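Local coordinates for protein acyl-coa oxidase (Arabidopsis thaliana, PDB 1W07) that catalyses the FAD-dependent oxidation of long- and medium-chain acyl-CoAs to 2-trans-enoyl-CoAs in the peroxisome, passing the electrons to oxygen to give hydrogen peroxide, at residues E10-M21 against Q595-A606; D291-I302 against S408-Y417. The protein carries 1 engineered substitution. All coordinates share one frame; numbering follows the deposited sequence.

Contact 1: E10-M21 against Q595-A606; sequences ERNKAEFDVEDM and QVRPNAVALVDA
Arg597 and Arg11 each present a guanidinium edge to a carboxylate whose oxygens lie near the guanidinium plane, Arg597 end-on to Glu10 through NH1 and NH2 with the two groups twisted 31° apart, Arg11 side-on to Asp605 through NE and NH2. The Phe16 ring meets Asn599 OD1 at its edge, while Ala602 CB and Leu603 CD2 approach it obliquely. A salt-bridge network of Glu10, Lys13 and Arg597 joins the N-terminal region to the junction of helices 579-596 and 600-605. Arg597 NH1 donates to Glu10 OE1 at 2.9 Å, almost straight at 171°. Glu10 OE2 is approached by Arg597 NH2 and Lys13 NZ from opposite faces of its plane; the bend in the Glu10 chain (chi2 -58°) turns its carboxylate so that OE2 takes both donors. Replacing Glu10 by an alanine would probably leave Lys13 NZ and Arg597 NH2, only 3.4 Å apart, without the anion they share, and Gln323 NE2 without its acceptor. Asp326 pairs with Arg597 NE. Arg11 NE reaches Asp605 OD2 at 2.7 Å, and Arg305 adds a second cation at Asp605 OD1. An amide suits position 599, both accepting and donating: Asn599 OD1 receives Glu15 N at 2.8 Å, and Asn599 ND2 gives to Glu15 OE1 at 3.1 Å. Small residues let the chains close in, with Ala14 CB 3.6 Å from Ala602 CB, and Met21 CG presses tightly on Ala606 CB at 3.5 Å.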
loop_
_atom_site.group_PDB
_atom_site.type_symbol
_atom_site.label_atom_id
_atom_site.label_comp_id
_atom_site.label_asym_id
_atom_site.label_seq_id
_atom_site.Cartn_x
_atom_site.Cartn_y
_atom_site.Cartn_z
ATOM N N GLU B 10 -14.454 20.874 -17.040
ATOM C CA GLU B 10 -14.863 20.008 -15.931
ATOM C C GLU B 10 -15.477 20.852 -14.817
ATOM O O GLU B 10 -16.504 20.501 -14.247
ATOM C CB GLU B 10 -13.658 19.229 -15.380
ATOM C CG GLU B 10 -13.257 18.043 -16.233
ATOM C CD GLU B 10 -14.395 17.047 -16.404
ATOM O OE1 GLU B 10 -15.127 16.830 -15.423
ATOM O OE2 GLU B 10 -14.555 16.481 -17.508
ATOM N N ARG B 11 -14.834 21.975 -14.520
ATOM C CA ARG B 11 -15.319 22.860 -13.479
ATOM C C ARG B 11 -16.665 23.490 -13.859
ATOM O O ARG B 11 -17.459 23.857 -12.986
ATOM C CB ARG B 11 -14.270 23.935 -13.175
ATOM C CG ARG B 11 -12.919 23.321 -12.759
ATOM C CD ARG B 11 -12.006 24.256 -11.947
ATOM N NE ARG B 11 -11.028 23.460 -11.189
ATOM C CZ ARG B 11 -9.789 23.175 -11.587
ATOM N NH1 ARG B 11 -9.312 23.633 -12.746
ATOM N NH2 ARG B 11 -9.036 22.368 -10.847
ATOM N N ASN B 12 -16.937 23.607 -15.155
ATOM C CA ASN B 12 -18.204 24.175 -15.589
ATOM C C ASN B 12 -19.308 23.130 -15.521
ATOM O O ASN B 12 -20.480 23.460 -15.616
ATOM C CB ASN B 12 -18.101 24.749 -17.006
ATOM C CG ASN B 12 -17.352 26.068 -17.048
ATOM O OD1 ASN B 12 -17.289 26.786 -16.050
ATOM N ND2 ASN B 12 -16.800 26.405 -18.211
ATOM N N LYS B 13 -18.939 21.864 -15.337
ATOM C CA LYS B 13 -19.946 20.815 -15.232
ATOM C C LYS B 13 -20.558 20.761 -13.836
ATOM O O LYS B 13 -21.592 20.123 -13.631
ATOM C CB LYS B 13 -19.350 19.449 -15.546
ATOM C CG LYS B 13 -19.042 19.236 -17.007
ATOM C CD LYS B 13 -18.368 17.890 -17.181
ATOM C CE LYS B 13 -17.908 17.654 -18.613
ATOM N NZ LYS B 13 -17.134 16.377 -18.727
ATOM N N ALA B 14 -19.914 21.427 -12.881
ATOM C CA ALA B 14 -20.384 21.431 -11.496
ATOM C C ALA B 14 -21.843 21.835 -11.391
ATOM O O ALA B 14 -22.275 22.792 -12.032
ATOM C CB ALA B 14 -19.522 22.375 -10.650
ATOM N N GLU B 15 -22.592 21.095 -10.576
ATOM C CA GLU B 15 -24.009 21.362 -10.351
ATOM C C GLU B 15 -24.221 21.923 -8.949
ATOM O O GLU B 15 -25.292 21.787 -8.365
ATOM C CB GLU B 15 -24.824 20.076 -10.539
ATOM C CG GLU B 15 -24.660 19.496 -11.938
ATOM C CD GLU B 15 -25.275 18.129 -12.082
ATOM O OE1 GLU B 15 -25.216 17.346 -11.107
ATOM O OE2 GLU B 15 -25.787 17.822 -13.179
ATOM N N PHE B 16 -23.185 22.556 -8.411
ATOM C CA PHE B 16 -23.259 23.155 -7.078
ATOM C C PHE B 16 -22.169 24.232 -7.031
ATOM O O PHE B 16 -21.213 24.159 -7.806
ATOM C CB PHE B 16 -23.030 22.076 -6.008
ATOM C CG PHE B 16 -21.615 21.586 -5.939
ATOM C CD1 PHE B 16 -20.745 22.077 -4.972
ATOM C CD2 PHE B 16 -21.131 20.666 -6.872
ATOM C CE1 PHE B 16 -19.406 21.663 -4.929
ATOM C CE2 PHE B 16 -19.797 20.246 -6.836
ATOM C CZ PHE B 16 -18.938 20.748 -5.862
ATOM N N ASP B 17 -22.321 25.235 -6.161
ATOM C CA ASP B 17 -21.321 26.302 -6.070
ATOM C C ASP B 17 -20.183 25.879 -5.156
ATOM O O ASP B 17 -20.357 25.740 -3.942
ATOM C CB ASP B 17 -21.938 27.612 -5.570
ATOM C CG ASP B 17 -22.753 28.339 -6.652
ATOM O OD1 ASP B 17 -22.343 28.308 -7.827
ATOM O OD2 ASP B 17 -23.777 28.958 -6.318
ATOM N N VAL B 18 -19.019 25.670 -5.768
ATOM C CA VAL B 18 -17.822 25.224 -5.071
ATOM C C VAL B 18 -17.396 26.114 -3.912
ATOM O O VAL B 18 -16.943 25.609 -2.888
ATOM C CB VAL B 18 -16.623 25.058 -6.069
ATOM C CG1 VAL B 18 -16.288 26.404 -6.729
ATOM C CG2 VAL B 18 -15.399 24.465 -5.334
ATOM N N GLU B 19 -17.534 27.427 -4.066
ATOM C CA GLU B 19 -17.128 28.334 -3.009
ATOM C C GLU B 19 -17.861 28.057 -1.695
ATOM O O GLU B 19 -17.279 28.203 -0.614
ATOM C CB GLU B 19 -17.307 29.795 -3.450
ATOM C CG GLU B 19 -16.367 30.208 -4.605
ATOM C CD GLU B 19 -14.881 29.887 -4.348
ATOM O OE1 GLU B 19 -14.320 30.347 -3.330
ATOM O OE2 GLU B 19 -14.262 29.181 -5.172
ATOM N N ASP B 20 -19.118 27.631 -1.780
ATOM C CA ASP B 20 -19.917 27.302 -0.591
ATOM C C ASP B 20 -19.494 25.947 -0.027
ATOM O O ASP B 20 -19.479 25.748 1.190
ATOM C CB ASP B 20 -21.404 27.264 -0.937
ATOM C CG ASP B 20 -21.973 28.649 -1.189
ATOM O OD1 ASP B 20 -22.050 29.430 -0.218
ATOM O OD2 ASP B 20 -22.317 28.957 -2.348
ATOM N N MET B 21 -19.153 25.009 -0.906
ATOM C CA MET B 21 -18.696 23.700 -0.450
ATOM C C MET B 21 -17.368 23.857 0.290
ATOM O O MET B 21 -17.067 23.081 1.192
ATOM C CB MET B 21 -18.505 22.745 -1.629
ATOM C CG MET B 21 -18.232 21.308 -1.198
ATOM S SD MET B 21 -19.600 20.604 -0.253
ATOM C CE MET B 21 -20.560 19.834 -1.566
ATOM N N GLN B 595 -24.173 10.418 -11.228
ATOM C CA GLN B 595 -24.583 11.740 -10.779
ATOM C C GLN B 595 -23.405 12.547 -10.242
ATOM O O GLN B 595 -23.334 13.764 -10.421
ATOM C CB GLN B 595 -25.658 11.625 -9.699
ATOM C CG GLN B 595 -26.993 11.165 -10.241
ATOM C CD GLN B 595 -27.987 10.820 -9.156
ATOM O OE1 GLN B 595 -28.323 11.652 -8.317
ATOM N NE2 GLN B 595 -28.466 9.582 -9.171
ATOM N N VAL B 596 -22.465 11.873 -9.589
ATOM C CA VAL B 596 -21.309 12.558 -9.022
ATOM C C VAL B 596 -20.252 12.891 -10.062
ATOM O O VAL B 596 -19.516 13.871 -9.911
ATOM C CB VAL B 596 -20.689 11.711 -7.882
ATOM C CG1 VAL B 596 -19.299 12.241 -7.495
ATOM C CG2 VAL B 596 -21.621 11.752 -6.691
ATOM N N ARG B 597 -20.187 12.085 -11.118
ATOM C CA ARG B 597 -19.205 12.272 -12.191
ATOM C C ARG B 597 -18.951 13.710 -12.641
ATOM O O ARG B 597 -17.801 14.158 -12.677
ATOM C CB ARG B 597 -19.595 11.424 -13.406
ATOM C CG ARG B 597 -18.890 11.809 -14.728
ATOM C CD ARG B 597 -17.385 11.668 -14.652
ATOM N NE ARG B 597 -16.752 12.118 -15.896
ATOM C CZ ARG B 597 -16.285 13.345 -16.099
ATOM N NH1 ARG B 597 -16.362 14.260 -15.137
ATOM N NH2 ARG B 597 -15.731 13.653 -17.259
ATOM N N PRO B 598 -20.019 14.449 -13.008
ATOM C CA PRO B 598 -19.836 15.829 -13.454
ATOM C C PRO B 598 -19.420 16.784 -12.344
ATOM O O PRO B 598 -18.894 17.873 -12.601
ATOM C CB PRO B 598 -21.187 16.172 -14.088
ATOM C CG PRO B 598 -22.160 15.362 -13.265
ATOM C CD PRO B 598 -21.436 14.041 -13.099
ATOM N N ASN B 599 -19.638 16.354 -11.105
ATOM C CA ASN B 599 -19.286 17.153 -9.941
ATOM C C ASN B 599 -17.933 16.809 -9.338
ATOM O O ASN B 599 -17.451 17.539 -8.479
ATOM C CB ASN B 599 -20.358 16.976 -8.864
ATOM C CG ASN B 599 -21.696 17.484 -9.312
ATOM O OD1 ASN B 599 -21.923 18.690 -9.363
ATOM N ND2 ASN B 599 -22.588 16.569 -9.665
ATOM N N ALA B 600 -17.315 15.720 -9.802
ATOM C CA ALA B 600 -16.045 15.227 -9.242
ATOM C C ALA B 600 -14.947 16.261 -9.050
ATOM O O ALA B 600 -14.502 16.492 -7.922
ATOM C CB ALA B 600 -15.495 14.044 -10.068
ATOM N N VAL B 601 -14.491 16.868 -10.139
ATOM C CA VAL B 601 -13.426 17.840 -10.035
ATOM C C VAL B 601 -13.750 18.966 -9.063
ATOM O O VAL B 601 -12.906 19.339 -8.254
ATOM C CB VAL B 601 -13.071 18.410 -11.409
ATOM C CG1 VAL B 601 -12.066 19.578 -11.246
ATOM C CG2 VAL B 601 -12.505 17.294 -12.293
ATOM N N ALA B 602 -14.960 19.513 -9.143
ATOM C CA ALA B 602 -15.361 20.591 -8.239
ATOM C C ALA B 602 -15.389 20.089 -6.794
ATOM O O ALA B 602 -15.048 20.829 -5.866
ATOM C CB ALA B 602 -16.742 21.138 -8.639
ATOM N N LEU B 603 -15.786 18.833 -6.590
ATOM C CA LEU B 603 -15.822 18.299 -5.224
ATOM C C LEU B 603 -14.428 18.238 -4.581
ATOM O O LEU B 603 -14.310 18.313 -3.354
ATOM C CB LEU B 603 -16.466 16.912 -5.226
ATOM C CG LEU B 603 -17.987 16.905 -5.446
ATOM C CD1 LEU B 603 -18.494 15.481 -5.619
ATOM C CD2 LEU B 603 -18.653 17.578 -4.262
ATOM N N VAL B 604 -13.369 18.102 -5.385
ATOM C CA VAL B 604 -12.032 18.081 -4.797
ATOM C C VAL B 604 -11.456 19.492 -4.734
ATOM O O VAL B 604 -10.547 19.763 -3.945
ATOM C CB VAL B 604 -11.058 17.124 -5.552
ATOM C CG1 VAL B 604 -11.635 15.713 -5.545
ATOM C CG2 VAL B 604 -10.749 17.629 -6.985
ATOM N N ASP B 605 -11.989 20.402 -5.558
ATOM C CA ASP B 605 -11.512 21.788 -5.542
ATOM C C ASP B 605 -11.997 22.394 -4.231
ATOM O O ASP B 605 -11.396 23.330 -3.698
ATOM C CB ASP B 605 -12.085 22.611 -6.704
ATOM C CG ASP B 605 -11.538 22.202 -8.062
ATOM O OD1 ASP B 605 -10.390 21.710 -8.151
ATOM O OD2 ASP B 605 -12.271 22.408 -9.065
ATOM N N ALA B 606 -13.095 21.860 -3.706
ATOM C CA ALA B 606 -13.649 22.355 -2.446
ATOM C C ALA B 606 -12.632 22.264 -1.305
ATOM O O ALA B 606 -12.764 22.955 -0.292
ATOM C CB ALA B 606 -14.910 21.579 -2.095
HETATM O O HOH W 1 -16.945 19.491 -11.534
HETATM O O HOH W 2 -15.854 16.768 -12.846
HETATM O O HOH W 3 -25.518 14.875 -11.379
#

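Contact 2: D291-I302 against S408-Y417; sequences DASNALSRAVCI and SGLPELFAVY
Leu413 is directed from helix 410-417 toward helix 291-302 and divides its two methyls between different surroundings. With CG anti to the backbone N (chi1 -178°), the side chain stretches across the interface; CD2 settles against the backbone of the facing helix, 3.7 Å from Ala295 O, and also touches Ala299 CB. CD1 lies over one face of the Arg298 guanidinium, about 3.9 Å above its plane and displaced toward the rim. Arginine suits this border position because its aliphatic base packs on leucine, with Arg298 CB 3.9 Å from Leu413 CD2, while its charged end pairs with Asp94.

The two helices run nearly antiparallel, at 163°, with axes 10.7 Å apart. That separation is bridged by large residues of 410-417 reaching a surface rich in alanine. Tyr417 extends in the same way as Leu413, and its ring meets Ala295 obliquely, CD1 coming within 3.4 Å of Ala295 CB; farther out, Tyr417 OH lies 3.6 Å from Ala292 CB. At the other end Ile302 and Leu410 slide past each other in opposite directions, Ile302 CG2 packing on Leu410 CD1 while Leu410 CD2 rests on Ala299. Gly409, at the N-cap, has a positive phi of 80°, which glycine accepts readily, and a beta carbon there would stand close to Ile302 CD1.

This antiparallel packing belongs to the helical C-alpha1 domain. Helix 370-398 borders one end, Thr388 touching both Ala292 and Tyr417, and helix 328-363 packs on Leu296 and Val300. Helix 410-417 also borders the second subunit, where Tyr404 of that subunit hydrogen-bonds to Ala415 O, so the shorter helix both packs on 291-302 and meets the partner chain.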
loop_
_atom_site.group_PDB
_atom_site.type_symbol
_atom_site.label_atom_id
_atom_site.label_comp_id
_atom_site.label_asym_id
_atom_site.label_seq_id
_atom_site.Cartn_x
_atom_site.Cartn_y
_atom_site.Cartn_z
ATOM N N ASP B 291 -7.014 14.117 10.913
ATOM C CA ASP B 291 -5.890 14.037 9.981
ATOM C C ASP B 291 -6.201 13.094 8.821
ATOM O O ASP B 291 -5.737 13.305 7.700
ATOM C CB ASP B 291 -4.644 13.545 10.716
ATOM C CG ASP B 291 -3.580 14.596 10.806
ATOM O OD1 ASP B 291 -3.141 15.090 9.738
ATOM O OD2 ASP B 291 -3.181 14.942 11.941
ATOM N N ALA B 292 -6.981 12.050 9.096
ATOM C CA ALA B 292 -7.361 11.093 8.065
ATOM C C ALA B 292 -8.048 11.777 6.887
ATOM O O ALA B 292 -7.709 11.517 5.734
ATOM C CB ALA B 292 -8.285 10.023 8.652
ATOM N N SER B 293 -9.012 12.652 7.173
ATOM C CA SER B 293 -9.715 13.343 6.093
ATOM C C SER B 293 -8.743 14.230 5.328
ATOM O O SER B 293 -8.828 14.338 4.104
ATOM C CB SER B 293 -10.895 14.160 6.639
ATOM O OG SER B 293 -10.463 15.217 7.458
ATOM N N ASN B 294 -7.808 14.850 6.044
ATOM C CA ASN B 294 -6.807 15.698 5.398
ATOM C C ASN B 294 -6.019 14.895 4.365
ATOM O O ASN B 294 -5.999 15.242 3.189
ATOM C CB ASN B 294 -5.816 16.280 6.427
ATOM C CG ASN B 294 -6.380 17.459 7.198
ATOM O OD1 ASN B 294 -6.953 18.388 6.615
ATOM N ND2 ASN B 294 -6.197 17.447 8.511
ATOM N N ALA B 295 -5.375 13.815 4.812
ATOM C CA ALA B 295 -4.568 12.987 3.924
ATOM C C ALA B 295 -5.380 12.344 2.805
ATOM O O ALA B 295 -4.951 12.343 1.642
ATOM C CB ALA B 295 -3.812 11.897 4.731
ATOM N N LEU B 296 -6.561 11.817 3.129
ATOM C CA LEU B 296 -7.359 11.153 2.105
ATOM C C LEU B 296 -7.794 12.115 1.020
ATOM O O LEU B 296 -7.678 11.801 -0.168
ATOM C CB LEU B 296 -8.578 10.454 2.724
ATOM C CG LEU B 296 -9.447 9.620 1.778
ATOM C CD1 LEU B 296 -8.582 8.613 1.028
ATOM C CD2 LEU B 296 -10.544 8.901 2.566
ATOM N N SER B 297 -8.288 13.282 1.420
ATOM C CA SER B 297 -8.724 14.303 0.466
ATOM C C SER B 297 -7.573 14.729 -0.446
ATOM O O SER B 297 -7.802 15.047 -1.613
ATOM C CB SER B 297 -9.256 15.540 1.199
ATOM O OG SER B 297 -8.254 16.167 1.995
ATOM N N ARG B 298 -6.337 14.741 0.058
ATOM C CA ARG B 298 -5.222 15.160 -0.793
ATOM C C ARG B 298 -5.057 14.138 -1.909
ATOM O O ARG B 298 -4.963 14.507 -3.087
ATOM C CB ARG B 298 -3.911 15.259 -0.006
ATOM C CG ARG B 298 -3.846 16.412 0.998
ATOM C CD ARG B 298 -2.599 16.309 1.901
ATOM N NE ARG B 298 -1.364 16.529 1.158
ATOM C CZ ARG B 298 -0.164 16.680 1.712
ATOM N NH1 ARG B 298 -0.012 16.609 3.030
ATOM N NH2 ARG B 298 0.893 16.950 0.949
ATOM N N ALA B 299 -5.025 12.853 -1.537
ATOM C CA ALA B 299 -4.856 11.784 -2.505
ATOM C C ALA B 299 -5.996 11.765 -3.518
ATOM O O ALA B 299 -5.756 11.663 -4.718
ATOM C CB ALA B 299 -4.749 10.416 -1.778
ATOM N N VAL B 300 -7.231 11.867 -3.038
ATOM C CA VAL B 300 -8.420 11.871 -3.909
ATOM C C VAL B 300 -8.409 13.082 -4.871
ATOM O O VAL B 300 -8.822 12.965 -6.030
ATOM C CB VAL B 300 -9.723 11.897 -3.061
ATOM C CG1 VAL B 300 -10.949 12.210 -3.941
ATOM C CG2 VAL B 300 -9.884 10.538 -2.346
ATOM N N CYS B 301 -7.949 14.234 -4.391
ATOM C CA CYS B 301 -7.887 15.431 -5.228
ATOM C C CYS B 301 -6.945 15.145 -6.402
ATOM O O CYS B 301 -7.258 15.446 -7.550
ATOM C CB CYS B 301 -7.358 16.602 -4.402
ATOM S SG CYS B 301 -7.149 18.179 -5.285
ATOM N N ILE B 302 -5.801 14.529 -6.110
ATOM C CA ILE B 302 -4.819 14.220 -7.143
ATOM C C ILE B 302 -5.360 13.218 -8.153
ATOM O O ILE B 302 -5.301 13.445 -9.365
ATOM C CB ILE B 302 -3.505 13.684 -6.509
ATOM C CG1 ILE B 302 -2.886 14.781 -5.620
ATOM C CG2 ILE B 302 -2.527 13.275 -7.603
ATOM C CD1 ILE B 302 -1.703 14.319 -4.733
ATOM N N SER B 408 4.392 12.662 -8.492
ATOM C CA SER B 408 2.934 12.567 -8.527
ATOM C C SER B 408 2.378 12.950 -7.139
ATOM O O SER B 408 1.166 13.182 -6.993
ATOM C CB SER B 408 2.476 11.146 -8.896
ATOM O OG SER B 408 2.674 10.229 -7.831
ATOM N N GLY B 409 3.266 13.024 -6.138
ATOM C CA GLY B 409 2.863 13.388 -4.790
ATOM C C GLY B 409 2.252 12.261 -3.983
ATOM O O GLY B 409 2.131 12.357 -2.754
ATOM N N LEU B 410 1.878 11.179 -4.655
ATOM C CA LEU B 410 1.225 10.059 -3.977
ATOM C C LEU B 410 2.130 9.086 -3.226
ATOM O O LEU B 410 1.782 8.643 -2.135
ATOM C CB LEU B 410 0.328 9.311 -4.982
ATOM C CG LEU B 410 -0.848 10.196 -5.464
ATOM C CD1 LEU B 410 -1.587 9.578 -6.657
ATOM C CD2 LEU B 410 -1.795 10.395 -4.299
ATOM N N PRO B 411 3.295 8.736 -3.804
ATOM C CA PRO B 411 4.221 7.806 -3.123
ATOM C C PRO B 411 4.619 8.343 -1.744
ATOM O O PRO B 411 4.523 7.638 -0.733
ATOM C CB PRO B 411 5.408 7.751 -4.084
ATOM C CG PRO B 411 4.765 7.952 -5.437
ATOM C CD PRO B 411 3.752 9.044 -5.167
ATOM N N GLU B 412 5.062 9.595 -1.683
ATOM C CA GLU B 412 5.451 10.145 -0.398
ATOM C C GLU B 412 4.257 10.274 0.557
ATOM O O GLU B 412 4.383 10.008 1.758
ATOM C CB GLU B 412 6.125 11.510 -0.569
ATOM C CG GLU B 412 6.679 12.044 0.756
ATOM C CD GLU B 412 7.177 13.472 0.662
ATOM O OE1 GLU B 412 6.555 14.279 -0.064
ATOM O OE2 GLU B 412 8.170 13.800 1.338
ATOM N N LEU B 413 3.095 10.671 0.042
ATOM C CA LEU B 413 1.934 10.834 0.899
ATOM C C LEU B 413 1.566 9.527 1.615
ATOM O O LEU B 413 1.229 9.522 2.802
ATOM C CB LEU B 413 0.750 11.352 0.078
ATOM C CG LEU B 413 -0.549 11.611 0.863
ATOM C CD1 LEU B 413 -0.306 12.676 1.936
ATOM C CD2 LEU B 413 -1.657 12.042 -0.099
ATOM N N PHE B 414 1.642 8.416 0.897
ATOM C CA PHE B 414 1.337 7.116 1.471
ATOM C C PHE B 414 2.356 6.773 2.554
ATOM O O PHE B 414 2.003 6.394 3.685
ATOM C CB PHE B 414 1.379 6.037 0.384
ATOM C CG PHE B 414 1.118 4.641 0.904
ATOM C CD1 PHE B 414 -0.147 4.273 1.354
ATOM C CD2 PHE B 414 2.139 3.705 0.961
ATOM C CE1 PHE B 414 -0.398 3.000 1.857
ATOM C CE2 PHE B 414 1.903 2.412 1.466
ATOM C CZ PHE B 414 0.633 2.060 1.915
ATOM N N ALA B 415 3.629 6.904 2.214
ATOM C CA ALA B 415 4.690 6.589 3.163
ATOM C C ALA B 415 4.608 7.470 4.413
ATOM O O ALA B 415 4.742 6.976 5.532
ATOM C CB ALA B 415 6.049 6.749 2.477
ATOM N N VAL B 416 4.365 8.765 4.245
ATOM C CA VAL B 416 4.304 9.641 5.405
ATOM C C VAL B 416 3.048 9.394 6.251
ATOM O O VAL B 416 3.063 9.588 7.475
ATOM C CB VAL B 416 4.376 11.131 4.985
ATOM C CG1 VAL B 416 3.029 11.608 4.444
ATOM C CG2 VAL B 416 4.838 11.975 6.161
ATOM N N TYR B 417 1.969 8.937 5.610
ATOM C CA TYR B 417 0.716 8.687 6.323
ATOM C C TYR B 417 0.604 7.355 7.094
ATOM O O TYR B 417 0.056 7.339 8.206
ATOM C CB TYR B 417 -0.485 8.771 5.371
ATOM C CG TYR B 417 -1.795 8.629 6.119
ATOM C CD1 TYR B 417 -2.312 9.706 6.853
ATOM C CD2 TYR B 417 -2.450 7.396 6.211
ATOM C CE1 TYR B 417 -3.427 9.556 7.656
ATOM C CE2 TYR B 417 -3.577 7.238 7.029
ATOM C CZ TYR B 417 -4.055 8.326 7.745
ATOM O OH TYR B 417 -5.177 8.210 8.536
#

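Helix 278-309 connects the two contacts, whose centres are about 20 Å apart. Its 291-302 portion forms one side of contact 2, and it also meets the 595-606 segment of contact 1: Val604 CB lies 3.6 Å from Cys301 CA, Val604 packs on Val300, and farther along Val601 touches Ala308. In sequence, both segments of contact 2 fall between those of contact 1. Contact 1 joins the N-terminal region to a segment near residue 600, its centre about 26 Å from that of the chain, while contact 2 lies deeper, about 11 Å from it. Each is near, but not at, a flavin site: the side chain of Arg597 is about 12 Å from a bound FAD and that of Tyr417 about 10 Å.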